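Local atomic coordinates of lipoate-protein ligase, putative (PDB entry 1VQZ), a protein that probably belongs to the lipoate-protein ligase family, pairing a ligase A/B-type catalytic domain with a bacterial lipoate-protein ligase C-terminal domain. Residues A[261-273]-A[327-341]. Sequence-based numbering, arbitrary orientation.
Sequences RRGIKFTSGKVEV and FAGISREEIAEAVVG
At the C-terminal end of helix 332-339, the carbonyl oxygen of E337 takes a short bond from R262 NH2 (2.6 Å), close to the guanidinium plane, and a weak one from R262 NE. That NE also donates to A338 O at 3.0 Å, coming from above the carbonyl plane with a bent N-H...O angle of 137°. A turn at chi3 (63°) swings the guanidinium across the helix end, and G341 N lies over the centre of one face, 3.3 Å above it. Farther along the hairpin 261-273, the F266 ring is sandwiched: I264 CG2 covers one face, and I330 CG2 makes a CH-pi contact with the other, 4.1 Å from the centroid. E334 runs alongside the ring, its CB 3.5 Å from F266 CE1, while its OE1 accepts from S331 N and S331 OG accepts from E334 N, a capping box at the start of the helix. A338 CB sits among V271 CG1, V273 CG2 and I264 CD1. At the type I turn, three waters bridge S268 to the carbonyls of A328 and G329. The helix and the loop before it thus pack on one face of the hairpin, apolar in the middle and polar at both ends, and R262 probably complements the partial negative charge of the helix C-terminus.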
# COMPACT_ATOMS: atom_id res chain seq x y z
N ARG A 261 -0.08 7.06 25.43
CA ARG A 261 -0.55 6.26 24.31
C ARG A 261 -2.07 6.26 24.28
O ARG A 261 -2.73 6.07 25.30
CB ARG A 261 -0.04 4.81 24.34
CG ARG A 261 -0.58 3.97 23.13
CD ARG A 261 -0.90 2.53 23.48
NE ARG A 261 -1.66 1.85 22.42
CZ ARG A 261 -2.96 1.55 22.45
NH1 ARG A 261 -3.71 1.84 23.50
NH2 ARG A 261 -3.51 0.92 21.41
N ARG A 262 -2.61 6.49 23.08
CA ARG A 262 -4.03 6.40 22.84
C ARG A 262 -4.30 5.57 21.58
O ARG A 262 -3.46 5.50 20.68
CB ARG A 262 -4.60 7.82 22.71
CG ARG A 262 -4.57 8.60 24.04
CD ARG A 262 -4.95 10.07 23.79
NE ARG A 262 -6.31 10.25 23.29
CZ ARG A 262 -7.42 10.22 24.03
NH1 ARG A 262 -7.38 9.98 25.34
NH2 ARG A 262 -8.60 10.40 23.44
N GLY A 263 -5.48 4.95 21.51
CA GLY A 263 -5.88 4.13 20.39
C GLY A 263 -7.38 4.18 20.15
O GLY A 263 -8.19 3.90 21.04
N ILE A 264 -7.75 4.55 18.93
CA ILE A 264 -9.16 4.61 18.55
C ILE A 264 -9.29 3.94 17.22
O ILE A 264 -8.45 4.13 16.32
CB ILE A 264 -9.75 6.08 18.51
CG1 ILE A 264 -9.73 6.69 19.91
CG2 ILE A 264 -11.20 6.06 18.07
CD1 ILE A 264 -10.07 8.19 19.99
N LYS A 265 -10.34 3.14 17.11
CA LYS A 265 -10.71 2.45 15.86
C LYS A 265 -11.91 3.18 15.27
O LYS A 265 -12.98 3.29 15.92
CB LYS A 265 -11.04 1.02 16.18
CG LYS A 265 -11.27 0.11 15.03
CD LYS A 265 -11.43 -1.36 15.55
CE LYS A 265 -10.31 -1.76 16.60
NZ LYS A 265 -10.09 -3.24 16.76
N PHE A 266 -11.67 3.78 14.11
CA PHE A 266 -12.68 4.44 13.32
C PHE A 266 -13.06 3.51 12.15
O PHE A 266 -12.37 2.54 11.86
CB PHE A 266 -12.20 5.78 12.80
CG PHE A 266 -11.73 6.74 13.87
CD1 PHE A 266 -12.62 7.50 14.58
CD2 PHE A 266 -10.36 6.90 14.13
CE1 PHE A 266 -12.18 8.42 15.58
CE2 PHE A 266 -9.92 7.78 15.09
CZ PHE A 266 -10.85 8.56 15.83
N THR A 267 -14.18 3.82 11.52
CA THR A 267 -14.68 3.06 10.38
C THR A 267 -13.64 2.96 9.29
O THR A 267 -13.45 1.91 8.73
CB THR A 267 -15.94 3.74 9.77
OG1 THR A 267 -16.95 3.83 10.77
CG2 THR A 267 -16.47 2.93 8.59
N SER A 268 -12.95 4.06 9.03
CA SER A 268 -11.96 4.10 7.95
C SER A 268 -10.52 3.85 8.45
O SER A 268 -9.55 4.03 7.74
CB SER A 268 -12.09 5.43 7.20
OG SER A 268 -13.31 5.46 6.51
N GLY A 269 -10.39 3.36 9.66
CA GLY A 269 -9.08 2.98 10.14
C GLY A 269 -8.86 3.14 11.62
O GLY A 269 -9.41 4.00 12.28
N LYS A 270 -7.98 2.30 12.09
CA LYS A 270 -7.39 2.38 13.39
C LYS A 270 -6.30 3.46 13.44
O LYS A 270 -5.43 3.53 12.55
CB LYS A 270 -6.80 0.97 13.63
CG LYS A 270 -6.14 0.71 14.87
CD LYS A 270 -6.29 -0.77 15.23
CE LYS A 270 -5.06 -1.52 15.02
NZ LYS A 270 -5.14 -2.78 15.86
N VAL A 271 -6.33 4.29 14.49
CA VAL A 271 -5.31 5.33 14.74
C VAL A 271 -4.75 5.15 16.17
O VAL A 271 -5.49 5.19 17.15
CB VAL A 271 -5.87 6.76 14.59
CG1 VAL A 271 -4.78 7.80 14.89
CG2 VAL A 271 -6.46 6.97 13.21
N GLU A 272 -3.44 4.94 16.24
CA GLU A 272 -2.70 4.75 17.48
C GLU A 272 -1.65 5.84 17.62
O GLU A 272 -0.81 6.01 16.76
CB GLU A 272 -2.01 3.40 17.49
CG GLU A 272 -1.43 3.00 18.88
CD GLU A 272 -0.77 1.63 18.89
OE1 GLU A 272 -0.22 1.21 17.83
OE2 GLU A 272 -0.78 0.98 19.98
N VAL A 273 -1.72 6.57 18.72
CA VAL A 273 -0.88 7.73 18.93
C VAL A 273 0.04 7.56 20.12
O VAL A 273 -0.40 7.34 21.24
CB VAL A 273 -1.74 8.97 19.19
CG1 VAL A 273 -0.82 10.20 19.42
CG2 VAL A 273 -2.72 9.19 18.07
N PHE A 327 -5.40 10.95 6.21
CA PHE A 327 -6.37 10.02 6.80
C PHE A 327 -7.65 10.03 5.99
O PHE A 327 -8.54 10.82 6.23
CB PHE A 327 -6.69 10.34 8.27
CG PHE A 327 -5.48 10.53 9.16
CD1 PHE A 327 -4.93 11.79 9.36
CD2 PHE A 327 -4.95 9.48 9.88
CE1 PHE A 327 -3.84 11.99 10.23
CE2 PHE A 327 -3.89 9.66 10.73
CZ PHE A 327 -3.31 10.93 10.89
N ALA A 328 -7.74 9.17 4.98
CA ALA A 328 -8.95 9.13 4.15
C ALA A 328 -10.14 8.61 4.99
O ALA A 328 -10.04 7.57 5.68
CB ALA A 328 -8.73 8.27 2.89
N GLY A 329 -11.22 9.37 4.98
CA GLY A 329 -12.45 9.05 5.68
C GLY A 329 -12.51 9.31 7.16
O GLY A 329 -13.49 8.95 7.83
N ILE A 330 -11.48 9.96 7.69
CA ILE A 330 -11.42 10.31 9.11
C ILE A 330 -11.23 11.81 9.24
O ILE A 330 -10.38 12.39 8.56
CB ILE A 330 -10.27 9.55 9.83
CG1 ILE A 330 -10.31 8.06 9.46
CG2 ILE A 330 -10.37 9.74 11.38
CD1 ILE A 330 -9.17 7.24 10.07
N SER A 331 -12.04 12.42 10.12
CA SER A 331 -12.10 13.87 10.28
C SER A 331 -11.01 14.41 11.18
O SER A 331 -10.38 13.65 11.96
CB SER A 331 -13.48 14.30 10.79
OG SER A 331 -13.69 14.03 12.17
N ARG A 332 -10.81 15.73 11.09
CA ARG A 332 -9.87 16.43 11.98
C ARG A 332 -10.28 16.31 13.45
O ARG A 332 -9.43 16.15 14.32
CB ARG A 332 -9.77 17.92 11.62
CG ARG A 332 -9.08 18.17 10.30
CD ARG A 332 -9.19 19.65 9.86
NE ARG A 332 -8.54 19.85 8.57
CZ ARG A 332 -9.11 19.59 7.40
NH1 ARG A 332 -10.37 19.18 7.36
NH2 ARG A 332 -8.43 19.77 6.27
N GLU A 333 -11.58 16.38 13.68
CA GLU A 333 -12.16 16.22 15.01
C GLU A 333 -11.86 14.83 15.55
O GLU A 333 -11.55 14.67 16.72
CB GLU A 333 -13.67 16.46 15.00
CG GLU A 333 -14.09 17.88 14.79
CD GLU A 333 -14.00 18.35 13.35
OE1 GLU A 333 -13.75 17.55 12.43
OE2 GLU A 333 -14.22 19.55 13.16
N GLU A 334 -11.99 13.84 14.69
CA GLU A 334 -11.69 12.48 15.06
C GLU A 334 -10.19 12.30 15.33
O GLU A 334 -9.83 11.65 16.29
CB GLU A 334 -12.20 11.50 13.98
CG GLU A 334 -13.71 11.30 13.98
CD GLU A 334 -14.27 10.53 12.77
OE1 GLU A 334 -13.83 10.74 11.61
OE2 GLU A 334 -15.20 9.74 12.99
N ILE A 335 -9.32 12.82 14.47
CA ILE A 335 -7.88 12.73 14.71
C ILE A 335 -7.47 13.45 15.99
O ILE A 335 -6.70 12.88 16.80
CB ILE A 335 -7.04 13.23 13.49
CG1 ILE A 335 -7.26 12.32 12.30
CG2 ILE A 335 -5.55 13.26 13.81
CD1 ILE A 335 -6.90 10.87 12.58
N ALA A 336 -8.01 14.66 16.23
CA ALA A 336 -7.77 15.37 17.50
C ALA A 336 -8.11 14.50 18.70
O ALA A 336 -7.38 14.48 19.71
CB ALA A 336 -8.56 16.64 17.57
N GLU A 337 -9.23 13.79 18.60
CA GLU A 337 -9.69 12.93 19.69
C GLU A 337 -8.70 11.77 19.92
O GLU A 337 -8.35 11.46 21.05
CB GLU A 337 -11.09 12.41 19.38
CG GLU A 337 -11.73 11.68 20.53
CD GLU A 337 -13.16 11.20 20.24
OE1 GLU A 337 -13.67 11.41 19.10
OE2 GLU A 337 -13.76 10.60 21.17
N ALA A 338 -8.20 11.18 18.85
CA ALA A 338 -7.12 10.18 18.93
C ALA A 338 -5.85 10.76 19.63
O ALA A 338 -5.24 10.12 20.49
CB ALA A 338 -6.79 9.66 17.55
N VAL A 339 -5.49 11.99 19.28
CA VAL A 339 -4.29 12.60 19.83
C VAL A 339 -4.45 12.91 21.31
O VAL A 339 -3.52 12.70 22.09
CB VAL A 339 -3.89 13.88 19.00
CG1 VAL A 339 -2.71 14.64 19.66
CG2 VAL A 339 -3.46 13.49 17.58
N VAL A 340 -5.60 13.44 21.69
CA VAL A 340 -5.77 13.97 23.06
C VAL A 340 -7.20 13.83 23.60
O VAL A 340 -8.14 14.08 22.90
CB VAL A 340 -5.22 15.42 23.19
CG1 VAL A 340 -5.88 16.38 22.19
CG2 VAL A 340 -5.35 15.96 24.60
N GLY A 341 -7.33 13.46 24.86
CA GLY A 341 -8.64 13.34 25.51
C GLY A 341 -9.28 14.71 25.77
O GLY A 341 -10.48 14.84 26.10
OXT GLY A 341 -8.60 15.74 25.65
O HOH W 1 -8.45 5.73 5.99
O HOH W 2 -13.81 6.79 9.73
O HOH W 3 -15.49 7.06 6.91